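Phosphate ABC transporter, phosphate-binding protein (Clostridium perfringens, PDB 4Q8R) binds phosphate with high affinity, probably outside the membrane, for delivery to an ABC-type phosphate importer. Local coordinates at residues Ile55-Asp61 with Arg206-Val211; Glu73-Ala77 with Ile225-Leu229; Ile45-Met49 with Glu65-Leu71; Val6-Thr12 with Ile34-Gly40; Ile173-Tyr177 with Lys239-Ile243. One frame throughout, in Å; residues are numbered along the deposited sequence. Where two conformers were deposited one is given.

Overall arrangement
From the N terminus, contact 4 closes the first loop, a beta-alpha-beta unit finished before any other contact begins. Contact 3 is the other short closure: it joins helix 41-50 to helix 64-68 and the residues after it, with strand 55-58 in the loop between them. That strand is the first half of contact 1, which crosses contact 3 and reaches forward to strand 205-213. Contact 2 crosses contact 1, packing strand 71-86 against helix 219-229; Asp61 of contact 1 and Glu73 of contact 2 share a zinc ion. Contact 5 crosses contacts 1 and 2 and ties strand 169-174 to the C-terminal tail. Contacts 1 and 4 meet at the phosphate.

Contact 1. Residues Ile55-Asp61 with Arg206-Val211; sequences IGMASRD and RPFLAV. With ZN (zinc ion), chain F; PO4 (phosphate ion), chain B.
Gly56 and Ala58 of strand 55-58 form antiparallel hydrogen-bonded pairs with Val211 and Leu209, Met57 faces Ala210 in the non-hydrogen-bonded pair between them, and the strand axes run 4.6 Å apart at 163°. In this binding-protein fold the late strand 205-213 is thus laid antiparallel beside strand 55-58, which runs parallel to strand 6-10 in the mixed sheet. Glycine suits position 56 because Val211 CG2 packs on its backbone, 3.8 Å from Gly56 CA. Further along, Leu209 extends CD1 against the turn after the strand, 3.4 Å from Arg60 O, a buried carbonyl oxygen without a polar partner in the model. With CG opposite the backbone N (chi1 -159°), Asp61 sets OD1 on a zinc ion at 2.0 Å; Glu73 and a water are further ligands. Beside the same turn Arg206, bent at chi2, donates from NH2 to Ser59 O at 2.8 Å, the oxygen lying 23° out of the guanidinium plane, while Ser59 CB covers one face of that group. Asp79 and Thr131 hold the remaining guanidinium nitrogens and so fix its rotation. The small hydroxyl of Ser59 serves the phosphate: Ser59 OG donates to phosphate O4 at 2.7 Å.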
# COMPACT_ATOMS: atom_id res chain seq x y z
N ILE A 55 2.26 3.45 17.86
CA ILE A 55 1.71 3.94 16.62
C ILE A 55 1.39 2.78 15.68
O ILE A 55 2.22 1.91 15.54
CB ILE A 55 2.66 4.91 15.92
CG1 ILE A 55 2.97 6.11 16.82
CG2 ILE A 55 2.10 5.38 14.57
CD1 ILE A 55 4.18 6.97 16.39
N GLY A 56 0.20 2.77 15.09
CA GLY A 56 -0.14 1.87 13.98
C GLY A 56 0.06 2.59 12.65
O GLY A 56 -0.24 3.77 12.52
N MET A 57 0.59 1.88 11.67
CA MET A 57 0.64 2.38 10.34
C MET A 57 -0.36 1.68 9.47
O MET A 57 -0.41 0.41 9.46
CB MET A 57 2.06 2.46 9.81
CG MET A 57 2.85 1.24 9.68
SD MET A 57 4.66 1.51 9.46
CE MET A 57 4.97 -0.31 9.46
N ALA A 58 -1.16 2.47 8.77
CA ALA A 58 -2.21 1.94 7.89
C ALA A 58 -2.14 2.56 6.50
O ALA A 58 -1.79 3.78 6.33
CB ALA A 58 -3.53 2.22 8.48
N SER A 59 -2.50 1.77 5.52
CA SER A 59 -2.54 2.21 4.11
C SER A 59 -3.98 2.19 3.59
O SER A 59 -4.26 2.09 2.37
CB SER A 59 -1.64 1.34 3.28
OG SER A 59 -2.11 0.01 3.23
N ARG A 60 -4.92 2.29 4.53
CA ARG A 60 -6.35 2.50 4.22
C ARG A 60 -6.90 3.41 5.31
O ARG A 60 -6.25 3.58 6.36
CB ARG A 60 -7.15 1.18 4.22
CG ARG A 60 -7.04 0.40 5.51
CD ARG A 60 -8.20 -0.54 5.63
NE ARG A 60 -8.08 -1.51 6.69
CZ ARG A 60 -8.48 -1.31 7.93
NH1 ARG A 60 -9.01 -0.13 8.29
NH2 ARG A 60 -8.40 -2.32 8.80
N ASP A 61 -8.07 3.97 5.08
CA ASP A 61 -8.70 4.70 6.15
C ASP A 61 -9.12 3.73 7.28
O ASP A 61 -9.30 2.54 7.04
CB ASP A 61 -9.91 5.43 5.67
CG ASP A 61 -10.27 6.55 6.56
OD1 ASP A 61 -9.64 6.77 7.62
OD2 ASP A 61 -11.21 7.22 6.21
N ARG A 206 -4.70 5.91 -2.11
CA ARG A 206 -5.19 5.78 -0.75
C ARG A 206 -4.24 6.55 0.21
O ARG A 206 -3.10 6.87 -0.18
CB ARG A 206 -5.38 4.30 -0.34
CG ARG A 206 -4.36 3.34 -0.89
CD ARG A 206 -2.99 3.57 -0.22
NE ARG A 206 -1.95 2.69 -0.70
CZ ARG A 206 -1.83 1.41 -0.39
NH1 ARG A 206 -0.84 0.74 -0.89
NH2 ARG A 206 -2.76 0.80 0.38
N PRO A 207 -4.73 6.92 1.40
CA PRO A 207 -3.81 7.56 2.37
C PRO A 207 -2.88 6.58 3.07
O PRO A 207 -3.19 5.38 3.22
CB PRO A 207 -4.78 8.16 3.41
CG PRO A 207 -5.93 7.14 3.43
CD PRO A 207 -6.10 6.80 1.94
N PHE A 208 -1.77 7.11 3.55
CA PHE A 208 -0.95 6.52 4.60
C PHE A 208 -1.27 7.25 5.88
O PHE A 208 -1.21 8.50 5.90
CB PHE A 208 0.53 6.62 4.30
CG PHE A 208 1.07 5.67 3.24
CD1 PHE A 208 0.28 4.70 2.57
CD2 PHE A 208 2.44 5.70 2.94
CE1 PHE A 208 0.85 3.84 1.65
CE2 PHE A 208 2.99 4.82 2.05
CZ PHE A 208 2.20 3.88 1.39
N LEU A 209 -1.65 6.49 6.91
CA LEU A 209 -2.00 7.02 8.22
C LEU A 209 -1.10 6.49 9.30
O LEU A 209 -0.72 5.30 9.30
CB LEU A 209 -3.46 6.67 8.60
CG LEU A 209 -4.57 7.02 7.64
CD1 LEU A 209 -5.89 6.46 8.15
CD2 LEU A 209 -4.61 8.53 7.41
N ALA A 210 -0.73 7.39 10.22
CA ALA A 210 -0.20 7.02 11.51
C ALA A 210 -1.39 7.19 12.47
O ALA A 210 -2.05 8.26 12.46
CB ALA A 210 0.90 8.01 11.88
N VAL A 211 -1.69 6.15 13.27
CA VAL A 211 -2.79 6.12 14.15
C VAL A 211 -2.31 5.78 15.56
O VAL A 211 -1.34 5.05 15.76
CB VAL A 211 -3.94 5.15 13.71
CG1 VAL A 211 -4.40 5.48 12.31
CG2 VAL A 211 -3.51 3.67 13.83
ZN ZN F . -10.05 8.32 8.85
P PO4 B . -0.64 -3.20 3.58
O1 PO4 B . -1.65 -3.05 4.73
O2 PO4 B . 0.49 -4.14 3.97
O3 PO4 B . -1.35 -3.58 2.29
O4 PO4 B . -0.04 -1.78 3.31
O HOH W 1 -9.34 9.24 7.54

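Contact 2. Residues Glu73-Ala77 with Ile225-Leu229; sequences EVEIA and IDFIL. With ZN (zinc ion), chain F.
Val74 and Ile76, two residues apart and so on the same side of their strand, meet the side of helix 225-229 almost entirely through aliphatic carbons. Val74 CG1 is the branch in use: it lies 3.8 Å from Leu229 CD1 and, in the Ile225 conformer described, 4.0 Å from Ile225 CG2, so that one methyl touches two residues a helical turn apart. Ile76 presents its branch point, with Ile76 CB 3.7 Å from Ile228 CG2, and that methyl also touches Ile76 CG2. Ile228 can reach this far because its CG2 stands anti to the backbone N (chi1 -65°, defined by CG1). Leu229 leaves its backbone alongside the strand, yet its end comes nearer, with CD2 3.5 Å from Glu75 O.

Branched aliphatic residues suit both partners: they fill a separation of 9.1 Å between the segment axes, which run at 42° to each other. In the second shell, backbone bonds to strand 205-213 hold Val74 and Ile76 in the sheet, and Tyr212 of that strand touches both Val74 and Ile225. Gln234 gives its side-chain NH2 to both Ile76 O and Ile228 O. Glu73, on the opposite strand face from Val74, binds zinc, in the conformer described, through Glu73 OE2 at 2.2 Å, with Asp61 as partner ligand and Lys67 paired to its other oxygen. The strand therefore separates two chemistries: a partly buried aliphatic layer, in which the segments meet by van der Waals packing with Gln234 supplying the polar link beside it, and a charged, metal-binding surface.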
# COMPACT_ATOMS: atom_id res chain seq x y z
N GLU A 73 -6.03 9.95 13.93
CA GLU A 73 -5.33 9.69 12.69
C GLU A 73 -4.55 10.85 12.20
O GLU A 73 -4.97 12.03 12.31
CB GLU A 73 -6.31 9.29 11.62
CG GLU A 73 -7.39 8.41 12.16
CD GLU A 73 -8.50 8.33 11.18
OE1 GLU A 73 -9.65 8.60 11.56
OE2 GLU A 73 -8.21 8.08 10.00
N VAL A 74 -3.39 10.55 11.66
CA VAL A 74 -2.55 11.59 11.03
C VAL A 74 -2.19 11.07 9.63
O VAL A 74 -1.49 10.06 9.50
CB VAL A 74 -1.26 11.86 11.83
CG1 VAL A 74 -0.35 12.79 11.10
CG2 VAL A 74 -1.60 12.42 13.18
N GLU A 75 -2.63 11.79 8.61
CA GLU A 75 -2.24 11.47 7.27
C GLU A 75 -0.76 11.90 7.09
O GLU A 75 -0.42 13.10 7.26
CB GLU A 75 -3.20 12.16 6.30
CG GLU A 75 -3.05 11.79 4.86
CD GLU A 75 -4.11 12.46 3.94
OE1 GLU A 75 -5.29 12.62 4.35
OE2 GLU A 75 -3.78 12.81 2.78
N ILE A 76 0.11 10.96 6.72
CA ILE A 76 1.54 11.26 6.47
C ILE A 76 2.01 11.30 5.00
O ILE A 76 3.07 11.86 4.70
CB ILE A 76 2.49 10.34 7.24
CG1 ILE A 76 2.28 8.88 6.85
CG2 ILE A 76 2.31 10.48 8.73
CD1 ILE A 76 3.31 7.91 7.47
N ALA A 77 1.19 10.75 4.12
CA ALA A 77 1.44 10.65 2.67
C ALA A 77 0.16 10.19 1.99
O ALA A 77 -0.77 9.69 2.66
CB ALA A 77 2.57 9.70 2.34
N ILE A 225 6.28 11.84 14.63
CA ILE A 225 5.22 12.15 13.68
C ILE A 225 5.42 13.59 13.15
O ILE A 225 5.22 13.87 11.97
CB ILE A 225 3.89 12.03 14.37
CG1 ILE A 225 3.60 10.53 14.66
CG2 ILE A 225 2.80 12.65 13.51
CD1 ILE A 225 2.33 10.26 15.43
N ASP A 226 5.76 14.52 14.04
CA ASP A 226 6.01 15.91 13.63
C ASP A 226 7.17 15.97 12.63
O ASP A 226 7.15 16.76 11.67
CB ASP A 226 6.24 16.81 14.87
CG ASP A 226 4.92 17.11 15.64
OD1 ASP A 226 3.79 16.92 15.11
OD2 ASP A 226 5.04 17.53 16.82
N PHE A 227 8.18 15.12 12.84
CA PHE A 227 9.29 15.08 11.89
C PHE A 227 8.83 14.59 10.52
O PHE A 227 9.23 15.09 9.50
CB PHE A 227 10.38 14.19 12.38
CG PHE A 227 11.44 13.99 11.37
CD1 PHE A 227 12.39 14.98 11.16
CD2 PHE A 227 11.50 12.82 10.59
CE1 PHE A 227 13.40 14.79 10.23
CE2 PHE A 227 12.49 12.64 9.65
CZ PHE A 227 13.44 13.62 9.46
N ILE A 228 8.00 13.56 10.50
CA ILE A 228 7.49 13.02 9.22
C ILE A 228 6.70 14.08 8.46
O ILE A 228 6.74 14.16 7.22
CB ILE A 228 6.63 11.77 9.45
CG1 ILE A 228 7.46 10.64 10.02
CG2 ILE A 228 5.94 11.34 8.13
CD1 ILE A 228 6.55 9.46 10.46
N LEU A 229 6.01 14.94 9.20
CA LEU A 229 5.19 15.99 8.60
C LEU A 229 5.96 17.24 8.22
O LEU A 229 5.42 18.14 7.53
CB LEU A 229 4.04 16.40 9.49
CG LEU A 229 3.02 15.31 9.79
CD1 LEU A 229 2.04 15.79 10.83
CD2 LEU A 229 2.33 14.87 8.50
ZN ZN F . -10.05 8.32 8.85
O HOH W 1 -9.34 9.24 7.54

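Contact 3. Residues Ile45-Met49 with Glu65-Leu71; sequences IKNAM and EEKQAGL
Met49 reaches across to Ala69 by bending its chain at chi3 (69°), which curls CE back over the small side chain, 3.7 Å from Ala69 CB. The flexible thioether can follow such an uneven surface: nearer its backbone, Met49 CG rests 3.7 Å from Leu71 CD1, and Met49 SD lies beside the aliphatic part of Glu66, 3.9 Å from Glu66 CG. Met49 crosses both Glu66 and Leu71 at about a right angle. Ile45, one turn earlier, uses its short branch. With chi1 at -67° its CG2 is the group opposite the backbone N, and this methyl is laid against the carboxylate end of Glu66, with Ile45 CG2 3.5 Å from Glu66 CD. Glu66 is extended beyond CG, its stem lying across the isoleucine while its oxygens go elsewhere: Glu66 OE2 accepts from Lys63 N and pairs with Arg60.

The contact packs helix 41-50, which follows the phosphate-binding loop, against the short helix 64-68 and its C-terminal turn; in this binding-protein fold the two helices flank strand 55-58 in chain order, and Ala48 and Leu71 rest on Val211 of strand 205-213. Gly70 lets the chain leave helix 64-68 with positive phi (93°), a conformation natural to glycine, and the turn swings Leu71 back toward helix 41-50. Leu71 then forks around its neighbours: CD1 takes Met49 and Ile45, whereas Leu71 CD2 settles 3.9 Å from Ala48 CB, where the small alanine lets the leucine come close to the helix backbone. Lys67 NZ, paired also with Glu73, donates a hydrogen bond to Leu71 O at 2.9 Å, in the carbonyl plane.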
# COMPACT_ATOMS: atom_id res chain seq x y z
N ILE A 45 -3.26 -1.58 13.09
CA ILE A 45 -4.38 -0.83 13.65
C ILE A 45 -4.85 -1.49 14.92
O ILE A 45 -5.07 -0.80 15.96
CB ILE A 45 -5.54 -0.66 12.67
CG1 ILE A 45 -5.15 0.24 11.49
CG2 ILE A 45 -6.75 -0.09 13.36
CD1 ILE A 45 -6.06 0.12 10.30
N LYS A 46 -5.02 -2.80 14.88
CA LYS A 46 -5.41 -3.52 16.09
C LYS A 46 -4.37 -3.44 17.20
O LYS A 46 -4.74 -3.30 18.42
CB LYS A 46 -5.60 -4.99 15.71
CG LYS A 46 -6.02 -5.84 16.88
CD LYS A 46 -7.37 -5.37 17.37
CE LYS A 46 -8.56 -5.94 16.62
NZ LYS A 46 -9.43 -6.20 17.76
N ASN A 47 -3.08 -3.47 16.85
CA ASN A 47 -2.05 -3.28 17.85
C ASN A 47 -2.11 -1.87 18.50
O ASN A 47 -1.93 -1.71 19.73
CB ASN A 47 -0.66 -3.49 17.28
CG ASN A 47 -0.30 -4.94 17.13
OD1 ASN A 47 -0.93 -5.83 17.75
ND2 ASN A 47 0.75 -5.21 16.34
N ALA A 48 -2.43 -0.86 17.71
CA ALA A 48 -2.65 0.47 18.27
C ALA A 48 -3.91 0.54 19.15
O ALA A 48 -3.86 1.15 20.21
CB ALA A 48 -2.69 1.53 17.16
N MET A 49 -5.00 -0.10 18.76
CA MET A 49 -6.22 -0.13 19.55
C MET A 49 -5.95 -0.82 20.89
O MET A 49 -6.51 -0.47 21.92
CB MET A 49 -7.32 -0.94 18.84
CG MET A 49 -7.90 -0.28 17.59
SD MET A 49 -8.81 -1.45 16.58
CE MET A 49 -10.24 -1.73 17.67
N GLU A 65 -15.37 1.35 13.56
CA GLU A 65 -15.08 0.71 14.86
C GLU A 65 -13.67 0.83 15.43
O GLU A 65 -13.44 0.69 16.66
CB GLU A 65 -15.15 -0.72 14.64
CG GLU A 65 -16.44 -1.27 14.69
CD GLU A 65 -16.28 -2.73 14.53
OE1 GLU A 65 -16.74 -3.43 15.49
OE2 GLU A 65 -15.68 -3.10 13.45
N GLU A 66 -12.73 0.98 14.53
CA GLU A 66 -11.34 1.18 14.87
C GLU A 66 -11.24 2.58 15.42
O GLU A 66 -10.53 2.85 16.37
CB GLU A 66 -10.40 0.97 13.65
CG GLU A 66 -10.40 -0.46 13.12
CD GLU A 66 -9.75 -0.67 11.75
OE1 GLU A 66 -9.25 -1.78 11.51
OE2 GLU A 66 -9.73 0.28 10.92
N LYS A 67 -11.98 3.49 14.80
CA LYS A 67 -12.06 4.86 15.24
C LYS A 67 -12.61 4.97 16.65
O LYS A 67 -12.06 5.75 17.45
CB LYS A 67 -12.87 5.68 14.24
CG LYS A 67 -12.82 7.18 14.43
CD LYS A 67 -11.48 7.76 14.02
CE LYS A 67 -11.27 9.10 14.70
NZ LYS A 67 -9.98 9.70 14.30
N GLN A 68 -13.67 4.19 16.92
CA GLN A 68 -14.37 4.08 18.19
C GLN A 68 -13.49 3.59 19.33
O GLN A 68 -13.78 3.84 20.47
CB GLN A 68 -15.59 3.11 18.04
CG GLN A 68 -16.90 3.80 17.71
CD GLN A 68 -17.33 4.75 18.82
OE1 GLN A 68 -17.01 5.95 18.79
NE2 GLN A 68 -18.03 4.22 19.83
N ALA A 69 -12.42 2.89 19.03
CA ALA A 69 -11.49 2.50 20.07
C ALA A 69 -10.68 3.68 20.57
O ALA A 69 -9.81 3.48 21.41
CB ALA A 69 -10.55 1.42 19.58
N GLY A 70 -10.93 4.88 20.03
CA GLY A 70 -10.24 6.12 20.47
C GLY A 70 -9.00 6.46 19.66
O GLY A 70 -8.04 7.05 20.18
N LEU A 71 -8.96 6.06 18.39
CA LEU A 71 -7.75 6.31 17.59
C LEU A 71 -7.79 7.64 16.88
O LEU A 71 -8.77 7.96 16.25
CB LEU A 71 -7.50 5.20 16.57
CG LEU A 71 -7.09 3.79 17.03
CD1 LEU A 71 -7.06 2.87 15.79
CD2 LEU A 71 -5.76 3.78 17.79

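Contact 4. Residues Val6-Thr12 with Ile34-Gly40; sequences VSISGST and IEINQIG. With PO4 (phosphate ion), chain B.
Val6 and Ile34 lie side by side, pointing the same way from two parallel strands of a beta-alpha-beta crossover whose helix is 15-28. Ile34 bends at chi2 (-59°) to lean on its neighbour, placing CD1 3.7 Å from Val6 CB. Its other branch meets Ile8 at a slant, Ile34 CG2 being 3.5 Å from Ile8 CD1. Such beta-branched residues favour extended backbone and coat this face with methyl groups that helices 15-28 and 219-229 cover. The opposite face carries Ser7, Ser9, Glu35 and Asn37; Ser9 OG is held by Asn47 and Ser53, while Ile39 CD1 comes back over Ser9 CB at 3.8 Å.

Past the strands, Gly10 O takes two donors from the same face of its plane: Ile39 N at 2.8 Å, tilted, and Gly40 N from well above it. Both glycines adopt backbone angles that call for glycine: Gly10 turns into Ser11 and Thr12, and Gly40 is the N-cap of helix 41-50. The phosphate lies where a phosphate-binding protein would be expected to hold its ligand. Ser11 OG donates to phosphate O4 at 2.6 Å. Thr12 grips one oxygen twice: its N and OG1 both donate to phosphate O2, Thr12 OG1 at 2.6 Å.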
# COMPACT_ATOMS: atom_id res chain seq x y z
N VAL A 6 10.02 3.81 20.66
CA VAL A 6 8.73 4.03 20.04
C VAL A 6 8.37 2.82 19.15
O VAL A 6 9.05 2.54 18.19
CB VAL A 6 8.65 5.32 19.17
CG1 VAL A 6 7.22 5.51 18.60
CG2 VAL A 6 9.00 6.56 19.97
N SER A 7 7.33 2.09 19.53
CA SER A 7 6.92 0.92 18.79
C SER A 7 5.86 1.24 17.75
O SER A 7 4.82 1.83 18.03
CB SER A 7 6.43 -0.14 19.77
OG SER A 7 5.30 0.37 20.42
N ILE A 8 6.14 0.84 16.51
CA ILE A 8 5.25 1.08 15.41
C ILE A 8 5.03 -0.21 14.64
O ILE A 8 5.98 -0.92 14.36
CB ILE A 8 5.85 2.14 14.41
CG1 ILE A 8 6.30 3.41 15.16
CG2 ILE A 8 4.91 2.44 13.27
CD1 ILE A 8 6.87 4.46 14.25
N SER A 9 3.79 -0.53 14.32
CA SER A 9 3.52 -1.71 13.50
C SER A 9 2.41 -1.45 12.53
O SER A 9 1.56 -0.58 12.73
CB SER A 9 3.19 -2.92 14.40
OG SER A 9 1.96 -2.81 15.04
N GLY A 10 2.41 -2.24 11.44
CA GLY A 10 1.33 -2.25 10.51
C GLY A 10 1.74 -2.39 9.06
O GLY A 10 2.60 -3.24 8.73
N SER A 11 1.16 -1.56 8.24
CA SER A 11 1.21 -1.62 6.79
C SER A 11 2.59 -1.98 6.22
O SER A 11 3.59 -1.28 6.52
CB SER A 11 0.78 -0.26 6.26
OG SER A 11 1.03 -0.07 4.89
N THR A 12 2.61 -2.95 5.30
CA THR A 12 3.78 -3.22 4.53
C THR A 12 4.04 -2.11 3.49
O THR A 12 5.20 -1.89 3.12
CB THR A 12 3.77 -4.62 3.85
OG1 THR A 12 2.77 -4.68 2.84
CG2 THR A 12 3.55 -5.70 4.89
N ILE A 34 13.23 3.96 17.14
CA ILE A 34 11.97 3.68 16.51
C ILE A 34 12.00 2.21 16.09
O ILE A 34 12.91 1.79 15.38
CB ILE A 34 11.74 4.49 15.19
CG1 ILE A 34 11.84 5.96 15.47
CG2 ILE A 34 10.39 4.20 14.61
CD1 ILE A 34 10.89 6.47 16.46
N GLU A 35 10.99 1.47 16.51
CA GLU A 35 10.90 -0.01 16.24
C GLU A 35 9.73 -0.21 15.26
O GLU A 35 8.61 0.13 15.57
CB GLU A 35 10.68 -0.80 17.51
CG GLU A 35 11.86 -0.71 18.48
CD GLU A 35 11.54 -1.08 19.95
OE1 GLU A 35 12.48 -1.01 20.77
OE2 GLU A 35 10.40 -1.43 20.29
N ILE A 36 9.99 -0.77 14.07
CA ILE A 36 9.01 -0.89 13.03
C ILE A 36 8.80 -2.36 12.69
O ILE A 36 9.77 -3.04 12.32
CB ILE A 36 9.45 -0.16 11.72
CG1 ILE A 36 9.71 1.32 12.02
CG2 ILE A 36 8.42 -0.28 10.61
CD1 ILE A 36 10.62 2.00 11.04
N ASN A 37 7.57 -2.86 12.81
CA ASN A 37 7.21 -4.23 12.45
C ASN A 37 6.13 -4.23 11.38
O ASN A 37 5.06 -3.66 11.56
CB ASN A 37 6.69 -4.88 13.71
CG ASN A 37 6.57 -6.36 13.57
OD1 ASN A 37 7.13 -6.98 12.65
ND2 ASN A 37 5.78 -6.95 14.47
N GLN A 38 6.44 -4.77 10.22
CA GLN A 38 5.59 -4.73 9.08
C GLN A 38 4.74 -6.00 9.04
O GLN A 38 5.24 -7.10 8.78
CB GLN A 38 6.40 -4.68 7.79
CG GLN A 38 7.19 -3.39 7.70
CD GLN A 38 7.98 -3.27 6.46
OE1 GLN A 38 7.42 -3.40 5.37
NE2 GLN A 38 9.26 -2.93 6.58
N ILE A 39 3.47 -5.83 9.34
CA ILE A 39 2.53 -6.94 9.55
C ILE A 39 1.21 -6.75 8.83
O ILE A 39 0.28 -7.55 8.99
CB ILE A 39 2.32 -7.14 11.08
CG1 ILE A 39 1.73 -5.89 11.75
CG2 ILE A 39 3.55 -7.64 11.73
CD1 ILE A 39 1.46 -6.04 13.23
N GLY A 40 1.06 -5.69 8.03
CA GLY A 40 -0.12 -5.30 7.37
C GLY A 40 -1.02 -4.37 8.16
O GLY A 40 -0.93 -4.31 9.41
P PO4 B . -0.64 -3.20 3.58
O1 PO4 B . -1.65 -3.05 4.73
O2 PO4 B . 0.49 -4.14 3.97
O3 PO4 B . -1.35 -3.58 2.29
O4 PO4 B . -0.04 -1.78 3.31

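Contact 5. Residues Ile173-Tyr177 with Lys239-Ile243; sequences ISFSY and KEHLI. With ZN (zinc ion), chain C.
Ser176 swings its hydroxyl opposite the backbone N (chi1 -156°), and this carries OG across to Glu240 O, where it donates a bond of 2.9 Å in the carbonyl plane, on a lone pair. His241 is the second conformational key: its positive phi (63°) makes it the C-prime residue of a Schellman motif ending helix 231-239 and turns its CB toward Phe175, with His241 CB 3.8 Å from Phe175 O. In return Phe175 brings its CB to 3.7 Å from His241 O, which sits at the edge of the phenyl ring near its plane. A water joins the two sides once more, donating 2.8 Å bonds to Ser176 O and to Glu240 OE1; Glu240 folds at chi2 to meet it. Beyond the polar part, Leu242 CD2 packs 4.0 Å from Ser176 CB.

Serine suits both its places because its short hydroxyl can reach backbone groups: as Ser176 OG donates to Glu240 O, so Ser174 OG accepts from Ser176 N, an ST turn that starts the 3-10 segment, and Asp79 bonds the same hydroxyl. The His241 imidazole has Lys239 O over the centre of one face, and His241 NE2 binds a zinc ion at 2.3 Å. The contact thus fastens the residues after helix 231-239 to the end of strand 169-174. Glu240 and Leu242 lean on helix 15-28, Phe175 packs on helix 194-198 and strand 71-86, and Tyr177 reaches Thr12 O near the phosphate site.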
# COMPACT_ATOMS: atom_id res chain seq x y z
N ILE A 173 0.23 -3.30 -5.81
CA ILE A 173 1.24 -2.93 -4.85
C ILE A 173 1.42 -1.43 -4.81
O ILE A 173 1.20 -0.74 -5.80
CB ILE A 173 2.55 -3.59 -5.25
CG1 ILE A 173 3.53 -3.67 -4.12
CG2 ILE A 173 3.21 -2.89 -6.48
CD1 ILE A 173 4.70 -4.56 -4.39
N SER A 174 1.81 -0.90 -3.66
CA SER A 174 2.16 0.52 -3.53
C SER A 174 3.24 0.93 -4.56
O SER A 174 4.18 0.18 -4.82
CB SER A 174 2.74 0.75 -2.14
OG SER A 174 3.45 1.98 -2.04
N PHE A 175 3.11 2.14 -5.08
CA PHE A 175 4.10 2.71 -5.98
C PHE A 175 5.50 2.67 -5.35
O PHE A 175 6.53 2.65 -6.08
CB PHE A 175 3.79 4.17 -6.22
CG PHE A 175 2.67 4.48 -7.17
CD1 PHE A 175 1.79 3.52 -7.70
CD2 PHE A 175 2.47 5.85 -7.57
CE1 PHE A 175 0.80 3.89 -8.56
CE2 PHE A 175 1.51 6.21 -8.46
CZ PHE A 175 0.62 5.21 -8.95
N SER A 176 5.56 2.71 -3.99
CA SER A 176 6.80 2.67 -3.25
C SER A 176 7.67 1.45 -3.56
O SER A 176 8.88 1.43 -3.37
CB SER A 176 6.54 2.77 -1.72
OG SER A 176 7.65 3.25 -1.10
N TYR A 177 7.01 0.37 -4.01
CA TYR A 177 7.71 -0.88 -4.33
C TYR A 177 7.95 -1.06 -5.81
O TYR A 177 8.58 -2.04 -6.20
CB TYR A 177 6.90 -2.08 -3.86
CG TYR A 177 6.94 -2.31 -2.35
CD1 TYR A 177 6.24 -1.47 -1.47
CD2 TYR A 177 7.70 -3.35 -1.83
CE1 TYR A 177 6.27 -1.71 -0.09
CE2 TYR A 177 7.76 -3.57 -0.47
CZ TYR A 177 7.07 -2.76 0.40
OH TYR A 177 7.13 -3.13 1.72
N LYS A 239 10.65 10.99 -1.94
CA LYS A 239 11.75 10.11 -2.45
C LYS A 239 11.36 8.62 -2.52
O LYS A 239 11.94 7.85 -3.29
CB LYS A 239 13.07 10.32 -1.68
CG LYS A 239 13.76 11.61 -2.11
CD LYS A 239 14.88 12.03 -1.14
CE LYS A 239 16.06 11.07 -1.18
NZ LYS A 239 17.36 11.83 -1.15
N GLU A 240 10.39 8.23 -1.69
CA GLU A 240 9.85 6.86 -1.66
C GLU A 240 8.67 6.70 -2.65
O GLU A 240 7.90 5.75 -2.52
CB GLU A 240 9.46 6.52 -0.22
CG GLU A 240 10.63 6.50 0.72
CD GLU A 240 11.62 5.39 0.47
OE1 GLU A 240 11.22 4.33 0.02
OE2 GLU A 240 12.81 5.54 0.80
N HIS A 241 8.57 7.59 -3.64
CA HIS A 241 7.52 7.58 -4.67
C HIS A 241 6.08 7.76 -4.15
O HIS A 241 5.12 7.35 -4.76
CB HIS A 241 7.62 6.29 -5.46
CG HIS A 241 9.01 5.95 -5.85
ND1 HIS A 241 9.78 6.79 -6.64
CD2 HIS A 241 9.81 4.90 -5.53
CE1 HIS A 241 10.98 6.26 -6.82
NE2 HIS A 241 11.02 5.11 -6.16
N LEU A 242 5.97 8.47 -3.05
CA LEU A 242 4.70 8.85 -2.48
C LEU A 242 4.31 10.27 -2.80
O LEU A 242 5.10 11.03 -3.38
CB LEU A 242 4.76 8.66 -0.99
CG LEU A 242 5.27 7.28 -0.51
CD1 LEU A 242 5.34 7.24 1.01
CD2 LEU A 242 4.39 6.12 -1.03
N ILE A 243 3.13 10.66 -2.39
CA ILE A 243 2.61 12.00 -2.61
C ILE A 243 2.59 12.76 -1.29
O ILE A 243 2.06 12.28 -0.30
CB ILE A 243 1.19 11.94 -3.19
CG1 ILE A 243 1.18 11.33 -4.60
CG2 ILE A 243 0.54 13.31 -3.21
CD1 ILE A 243 1.38 9.82 -4.61
ZN ZN C . 12.88 3.86 -5.56
O HOH W 2 10.66 3.35 -2.49